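Carboxylase (Deinococcus radiodurans, PDB 5H80) probably catalyses the ATP-dependent carboxylation of biotin, serving as the biotin carboxylase domain of a single-chain bacterial carboxylase. Local coordinates at residues A[59-64]-A[93-98]; A[251-256]-A[282-287]; A[275-280]-A[361-366]. One frame throughout, in Å; residues are numbered along the deposited sequence.

Contact 1 of 3, residues A[59-64]-A[93-98]; sequences VAVYAP and AALLRV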
# COMPACT_ATOMS: atom_id res chain seq x y z
N VAL A 59 1.42 -2.98 -25.03
CA VAL A 59 1.86 -2.05 -26.06
C VAL A 59 1.29 -0.68 -25.69
O VAL A 59 0.11 -0.50 -25.69
CB VAL A 59 1.43 -2.57 -27.47
CG1 VAL A 59 1.85 -1.52 -28.52
CG2 VAL A 59 1.87 -4.05 -27.72
N ALA A 60 2.14 0.28 -25.42
CA ALA A 60 1.78 1.69 -25.15
C ALA A 60 1.87 2.49 -26.45
O ALA A 60 2.49 2.00 -27.47
CB ALA A 60 2.67 2.24 -24.03
N VAL A 61 1.22 3.65 -26.45
CA VAL A 61 1.35 4.61 -27.53
C VAL A 61 1.68 5.96 -26.85
O VAL A 61 1.26 6.28 -25.68
CB VAL A 61 0.09 4.72 -28.45
CG1 VAL A 61 -0.13 3.46 -29.32
CG2 VAL A 61 -1.20 5.07 -27.66
N TYR A 62 2.40 6.81 -27.55
CA TYR A 62 2.73 8.11 -27.10
C TYR A 62 2.84 9.15 -28.21
O TYR A 62 3.23 8.81 -29.35
CB TYR A 62 4.03 8.17 -26.22
CG TYR A 62 5.26 7.69 -26.95
CD1 TYR A 62 6.18 8.61 -27.38
CD2 TYR A 62 5.50 6.31 -27.30
CE1 TYR A 62 7.26 8.24 -28.16
CE2 TYR A 62 6.67 5.92 -28.04
CZ TYR A 62 7.53 6.92 -28.42
OH TYR A 62 8.63 6.63 -29.17
N ALA A 63 2.45 10.34 -27.87
CA ALA A 63 2.70 11.53 -28.70
C ALA A 63 4.03 12.11 -28.28
O ALA A 63 4.43 11.97 -27.10
CB ALA A 63 1.60 12.54 -28.46
N PRO A 64 4.81 12.74 -29.21
CA PRO A 64 6.06 13.28 -28.74
C PRO A 64 6.15 14.23 -27.52
O PRO A 64 7.08 14.15 -26.69
CB PRO A 64 6.66 13.96 -30.05
CG PRO A 64 5.86 13.42 -31.19
CD PRO A 64 4.50 13.15 -30.61
N ALA A 93 -8.61 5.32 -35.98
CA ALA A 93 -7.95 4.55 -37.07
C ALA A 93 -6.45 4.40 -36.91
O ALA A 93 -5.94 3.32 -37.23
CB ALA A 93 -8.24 5.15 -38.46
N ALA A 94 -5.77 5.42 -36.38
CA ALA A 94 -4.35 5.30 -36.04
C ALA A 94 -4.06 4.19 -35.02
O ALA A 94 -3.13 3.43 -35.20
CB ALA A 94 -3.74 6.60 -35.58
N LEU A 95 -4.89 4.14 -33.97
CA LEU A 95 -4.75 3.10 -32.93
C LEU A 95 -4.99 1.73 -33.49
O LEU A 95 -4.20 0.82 -33.18
CB LEU A 95 -5.78 3.46 -31.80
CG LEU A 95 -5.41 4.66 -31.08
CD1 LEU A 95 -6.68 5.04 -30.27
CD2 LEU A 95 -4.15 4.64 -30.22
N LEU A 96 -5.94 1.61 -34.41
CA LEU A 96 -6.21 0.34 -35.10
C LEU A 96 -5.04 -0.11 -36.00
O LEU A 96 -4.78 -1.31 -36.06
CB LEU A 96 -7.53 0.35 -35.85
CG LEU A 96 -8.72 0.41 -34.88
CD1 LEU A 96 -9.96 0.68 -35.71
CD2 LEU A 96 -8.88 -0.79 -33.96
N ARG A 97 -4.31 0.85 -36.56
CA ARG A 97 -3.14 0.54 -37.31
C ARG A 97 -2.04 0.01 -36.41
O ARG A 97 -1.40 -0.99 -36.74
CB ARG A 97 -2.64 1.73 -38.09
CG ARG A 97 -3.41 2.00 -39.35
CD ARG A 97 -2.63 2.97 -40.25
NE ARG A 97 -2.68 4.38 -39.82
CZ ARG A 97 -3.77 5.16 -39.88
NH1 ARG A 97 -4.94 4.71 -40.35
NH2 ARG A 97 -3.69 6.41 -39.52
N VAL A 98 -1.86 0.69 -35.26
CA VAL A 98 -0.87 0.24 -34.26
C VAL A 98 -1.15 -1.16 -33.83
O VAL A 98 -0.17 -1.98 -33.64
CB VAL A 98 -0.74 1.19 -33.01
CG1 VAL A 98 0.24 0.62 -31.95
CG2 VAL A 98 -0.19 2.51 -33.43
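A helix laid over a parallel sheet brings Val61 of strand 57-62 against Leu95 and Val98 of helix 92-101. The two short segments run at 141° to one another, nearer antiparallel than parallel, and their axes come no closer than 10.5 Å, which leaves a single layer of aliphatic side chains between them. Val61 divides its two methyls between two neighbours. Its CG1 meets CG1 of Val98 at 3.9 Å, while its CG2 reaches CD2 of Leu95, also at 3.9 Å, the leucine side chain crossing the valine at about a right angle. Val61 can serve both partners because its chi1 of -70° sets CG1 beside the backbone N and CG2 between that N and the carbonyl carbon, turning one methyl to each of the two helix residues. Leucine suits the place of Leu95: the bond leaving its backbone does not aim straight at the strand, and the longer side chain brings CD2 in.

The helix belongs to the crossover that leaves strand 77-80, passes over strands 57-62 and 34-37, and re-enters the sheet at strand 106-108. With the strand order 3-2-1-4-5 this is a Rossmann-like topology, as in the N-terminal domains of biotin carboxylases. Beta-branched valines favour the extended strand, and Val59 and Val61, two residues apart, face the same layer. Val59 takes the looser place, its CG1 lying 4.4 Å from CG1 of Val98. Leu36 of the adjacent strand 34-37 touches Val59, Val61 and Val98, carrying the same apolar layer across to the next strand.

Contact 2 of 3, residues A[251-256]-A[282-287]; sequences HLWERD and ALIGAA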
# COMPACT_ATOMS: atom_id res chain seq x y z
N HIS A 251 -20.82 -6.12 -6.89
CA HIS A 251 -20.50 -4.81 -6.46
C HIS A 251 -19.29 -4.83 -5.51
O HIS A 251 -18.99 -5.84 -4.87
CB HIS A 251 -21.65 -4.07 -5.87
CG HIS A 251 -22.04 -4.55 -4.48
ND1 HIS A 251 -21.44 -4.14 -3.33
CD2 HIS A 251 -22.92 -5.51 -4.11
CE1 HIS A 251 -22.01 -4.74 -2.28
NE2 HIS A 251 -22.83 -5.63 -2.75
N LEU A 252 -18.61 -3.73 -5.50
CA LEU A 252 -17.54 -3.37 -4.48
C LEU A 252 -17.98 -2.16 -3.62
O LEU A 252 -17.17 -1.24 -3.35
CB LEU A 252 -16.13 -3.22 -5.08
CG LEU A 252 -15.38 -4.44 -5.54
CD1 LEU A 252 -15.31 -5.51 -4.43
CD2 LEU A 252 -16.04 -4.90 -6.77
N TRP A 253 -19.29 -2.08 -3.25
CA TRP A 253 -19.83 -1.04 -2.42
C TRP A 253 -19.68 0.34 -3.07
O TRP A 253 -19.63 0.44 -4.30
CB TRP A 253 -19.22 -1.10 -0.94
CG TRP A 253 -19.57 -2.46 -0.31
CD1 TRP A 253 -20.68 -2.81 0.39
CD2 TRP A 253 -18.69 -3.58 -0.24
NE1 TRP A 253 -20.58 -4.09 0.84
CE2 TRP A 253 -19.38 -4.61 0.45
CE3 TRP A 253 -17.38 -3.84 -0.77
CZ2 TRP A 253 -18.77 -5.87 0.71
CZ3 TRP A 253 -16.81 -5.15 -0.54
CH2 TRP A 253 -17.48 -6.06 0.22
N GLU A 254 -19.49 1.37 -2.27
CA GLU A 254 -19.60 2.73 -2.68
C GLU A 254 -18.37 3.56 -2.55
O GLU A 254 -17.46 3.31 -1.72
CB GLU A 254 -20.78 3.43 -2.02
CG GLU A 254 -20.66 4.05 -0.65
CD GLU A 254 -20.39 3.06 0.51
OE1 GLU A 254 -20.60 1.86 0.29
OE2 GLU A 254 -20.03 3.61 1.55
N ARG A 255 -18.44 4.76 -3.15
CA ARG A 255 -17.45 5.85 -2.95
C ARG A 255 -18.17 7.17 -2.91
O ARG A 255 -19.28 7.27 -3.52
CB ARG A 255 -16.46 5.96 -4.13
CG ARG A 255 -15.47 4.87 -4.35
CD ARG A 255 -14.63 4.98 -5.62
NE ARG A 255 -15.36 4.85 -6.88
CZ ARG A 255 -15.40 3.78 -7.64
NH1 ARG A 255 -14.77 2.63 -7.31
NH2 ARG A 255 -16.04 3.84 -8.77
N ASP A 256 -17.63 8.12 -2.14
CA ASP A 256 -18.21 9.44 -2.02
C ASP A 256 -17.22 10.42 -2.54
O ASP A 256 -16.10 10.55 -2.02
CB ASP A 256 -18.60 9.74 -0.64
CG ASP A 256 -19.40 11.05 -0.46
OD1 ASP A 256 -18.89 12.12 -0.81
OD2 ASP A 256 -20.50 10.87 0.13
N ALA A 282 -29.85 0.50 -0.40
CA ALA A 282 -30.68 1.00 -1.55
C ALA A 282 -29.94 1.45 -2.80
O ALA A 282 -30.32 1.07 -3.99
CB ALA A 282 -31.63 2.06 -1.10
N LEU A 283 -28.88 2.20 -2.57
CA LEU A 283 -27.99 2.61 -3.66
C LEU A 283 -27.42 1.45 -4.41
O LEU A 283 -27.48 1.36 -5.61
CB LEU A 283 -26.87 3.45 -3.12
CG LEU A 283 -26.78 4.93 -2.98
CD1 LEU A 283 -27.71 5.87 -3.78
CD2 LEU A 283 -26.39 5.39 -1.64
N ILE A 284 -26.89 0.44 -3.71
CA ILE A 284 -26.33 -0.71 -4.37
C ILE A 284 -27.34 -1.54 -5.13
O ILE A 284 -27.08 -1.94 -6.26
CB ILE A 284 -25.53 -1.54 -3.38
CG1 ILE A 284 -24.45 -0.57 -2.80
CG2 ILE A 284 -25.06 -2.79 -4.06
CD1 ILE A 284 -23.65 -1.33 -1.68
N GLY A 285 -28.55 -1.64 -4.57
CA GLY A 285 -29.65 -2.37 -5.21
C GLY A 285 -30.00 -1.72 -6.55
O GLY A 285 -30.18 -2.47 -7.52
N ALA A 286 -30.18 -0.40 -6.55
CA ALA A 286 -30.39 0.37 -7.80
C ALA A 286 -29.32 0.12 -8.85
O ALA A 286 -29.60 -0.23 -10.01
CB ALA A 286 -30.50 1.89 -7.56
N ALA A 287 -28.01 0.21 -8.42
CA ALA A 287 -26.95 -0.04 -9.31
C ALA A 287 -26.93 -1.49 -9.88
O ALA A 287 -26.70 -1.72 -11.05
CB ALA A 287 -25.65 0.34 -8.55
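Trp253 and Ile284 mark the closest approach of the backbones, with their CA atoms 6.8 Å apart where strand 249-256 passes helix 277-293. The strand is the outermost one of the four-stranded antiparallel sheet in the ATP-binding domain, an ATP-grasp fold, and the helix packs on that sheet. Trp253 has a positive phi of 62°, and both it and Leu252 pair with Gln241 of the next strand, consistent with a beta bulge.

Ile284 carries the helix side of the contact with its two ends. Its CG2 methyl stands over one face of the His251 imidazole, 3.6 Å from the ring centroid, in a CH-pi contact only 17° off the ring normal. The other end, CD1, turns toward the tryptophan and lies 3.9 Å from Trp253 CD1, while remaining 3.8 Å from His251 CE1. A beta-branched isoleucine suits the place because one residue supplies both a short and a long arm.

Bonds at both nitrogens fix the rotation of the imidazole against this methyl: NE2 bonds to the carbonyl oxygen of Pro358, and ND1 takes the backbone N-H of Trp253. That pattern is consistent with a neutral ring carrying its proton on NE2. With His251 cut back to alanine, the Ile284 CG2 methyl is likely to lose the ring face it rests on, and the Trp253 N-H its acceptor. The indole NE1 probably bonds to the carbonyl oxygen of Ala361, and His251 CE1 lies over one indole face. Trp253 N lies 3.0 Å from His251 ND1 and just 2° out of the imidazole plane.

Contact 3 of 3, residues A[275-280]-A[361-366]; sequences LPQAVR and AAPPPG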
# COMPACT_ATOMS: atom_id res chain seq x y z
N LEU A 275 -22.76 7.16 6.37
CA LEU A 275 -23.84 6.69 5.54
C LEU A 275 -24.63 5.58 6.18
O LEU A 275 -24.13 4.44 6.39
CB LEU A 275 -23.28 6.17 4.24
CG LEU A 275 -24.32 5.86 3.08
CD1 LEU A 275 -25.18 7.04 2.61
CD2 LEU A 275 -23.72 5.14 1.89
N PRO A 276 -25.93 5.81 6.41
CA PRO A 276 -26.68 4.71 7.03
C PRO A 276 -26.82 3.49 6.09
O PRO A 276 -27.01 3.65 4.82
CB PRO A 276 -28.08 5.29 7.18
CG PRO A 276 -27.85 6.73 7.27
CD PRO A 276 -26.80 6.96 6.18
N GLN A 277 -26.70 2.30 6.65
CA GLN A 277 -26.78 1.09 5.87
C GLN A 277 -28.00 0.96 4.96
O GLN A 277 -27.89 0.42 3.91
CB GLN A 277 -26.68 -0.19 6.69
CG GLN A 277 -26.57 -1.43 5.97
CD GLN A 277 -25.40 -1.50 4.95
OE1 GLN A 277 -25.63 -1.82 3.82
NE2 GLN A 277 -24.16 -1.32 5.41
N ALA A 278 -29.16 1.36 5.47
CA ALA A 278 -30.40 1.32 4.68
C ALA A 278 -30.17 2.13 3.38
O ALA A 278 -30.62 1.63 2.28
CB ALA A 278 -31.52 1.95 5.52
N VAL A 279 -29.40 3.23 3.39
CA VAL A 279 -29.21 4.07 2.18
C VAL A 279 -28.21 3.33 1.30
O VAL A 279 -28.36 3.32 0.08
CB VAL A 279 -28.65 5.49 2.47
CG1 VAL A 279 -28.47 6.34 1.19
CG2 VAL A 279 -29.62 6.25 3.44
N ARG A 280 -27.10 2.89 1.92
CA ARG A 280 -26.18 2.00 1.21
C ARG A 280 -26.86 0.88 0.47
O ARG A 280 -26.53 0.73 -0.71
CB ARG A 280 -25.08 1.52 2.15
CG ARG A 280 -24.11 0.55 1.49
CD ARG A 280 -22.85 0.11 2.25
NE ARG A 280 -21.98 1.19 2.64
CZ ARG A 280 -21.93 1.77 3.83
NH1 ARG A 280 -22.65 1.29 4.90
NH2 ARG A 280 -21.17 2.78 4.01
N ALA A 361 -24.63 -6.59 1.56
CA ALA A 361 -23.44 -7.32 2.07
C ALA A 361 -22.74 -6.40 3.03
O ALA A 361 -22.56 -5.20 2.80
CB ALA A 361 -22.48 -7.78 0.98
N ALA A 362 -22.25 -6.97 4.13
CA ALA A 362 -21.63 -6.12 5.12
C ALA A 362 -20.37 -5.45 4.52
O ALA A 362 -19.59 -6.16 3.83
CB ALA A 362 -21.24 -6.92 6.37
N PRO A 363 -20.25 -4.14 4.64
CA PRO A 363 -19.03 -3.52 4.04
C PRO A 363 -17.73 -3.87 4.79
O PRO A 363 -17.83 -4.15 6.03
CB PRO A 363 -19.28 -2.03 4.06
CG PRO A 363 -20.64 -1.77 4.57
CD PRO A 363 -21.23 -3.12 5.09
N PRO A 364 -16.56 -3.87 4.12
CA PRO A 364 -15.26 -4.07 4.73
C PRO A 364 -15.03 -3.02 5.88
O PRO A 364 -15.47 -1.86 5.83
CB PRO A 364 -14.28 -3.85 3.56
CG PRO A 364 -15.07 -4.21 2.35
CD PRO A 364 -16.44 -3.59 2.69
N PRO A 365 -14.29 -3.42 6.93
CA PRO A 365 -13.81 -2.42 7.88
C PRO A 365 -12.72 -1.54 7.28
O PRO A 365 -12.24 -1.84 6.18
CB PRO A 365 -13.17 -3.30 8.98
CG PRO A 365 -12.62 -4.37 8.24
CD PRO A 365 -13.69 -4.73 7.20
N GLY A 366 -12.35 -0.51 8.01
CA GLY A 366 -11.33 0.45 7.58
C GLY A 366 -11.96 1.47 6.59
O GLY A 366 -13.16 1.61 6.48
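Pro363 sets the CG corner of its ring against Arg280 and its CG-CD side against Gln277, both of them contacts of carbon with a flat polar group. CG of Pro363 sits over one face of the Arg280 guanidinium, 3.8 Å from CZ, and is equally a neighbour of the aliphatic part, at 3.7 Å from CD of Arg280. Arg280 leaves the helix extended, chi1 178° and chi2 close to straight, then bends at chi3, which swings the guanidinium across the proline. Gln277, one turn earlier in helix 277-293, lays its terminal amide alongside the ring, the two side chains sliding past each other in opposite directions.

Hydrogen bonds and charge make up the second kind, and they lie within or beside the segments. Pro276 sits at the N-cap, where its lack of an N-H costs the helix no bond; its O accepts from Val279 N at 2.8 Å and from Arg280 N at 3.0 Å. Arg280 NE forms a salt bridge with Glu254 of strand 249-256.

Backbone shape is the third element. Residues 361-364 have polyproline II-like angles, and three successive prolines stiffen this link to strand 367-374. Trp253 and Trp331 also touch Pro363, so the proline meets aromatic as well as polar neighbours.

No hydrogen bond joins the two segments. With NE of Arg280 bridged to Glu254, the guanidinium face and CD are turned to the proline, an association that rests on shape and van der Waals contact and probably owes its direction to the salt bridge.

From the N terminus, contact 1 closes first: it brings strand 57-62 against helix 92-101 and encloses strand 77-80, all within the N-terminal domain. Contacts 2 and 3 come later, on helix 277-293, strand 249-256 and the loop before strand 367-374, on the opposite side of the chain's centre; the centres of contacts 1 and 2 are about 35 Å apart. Contact 2 opens at 251, contact 3 opens at 275 before contact 2 closes at 287, and contact 3 closes only at 361-366, so the two cross. Both use helix 277-293, and with their centres about 9 Å apart they bind the helix, the edge strand 249-256 and the proline-rich linker together.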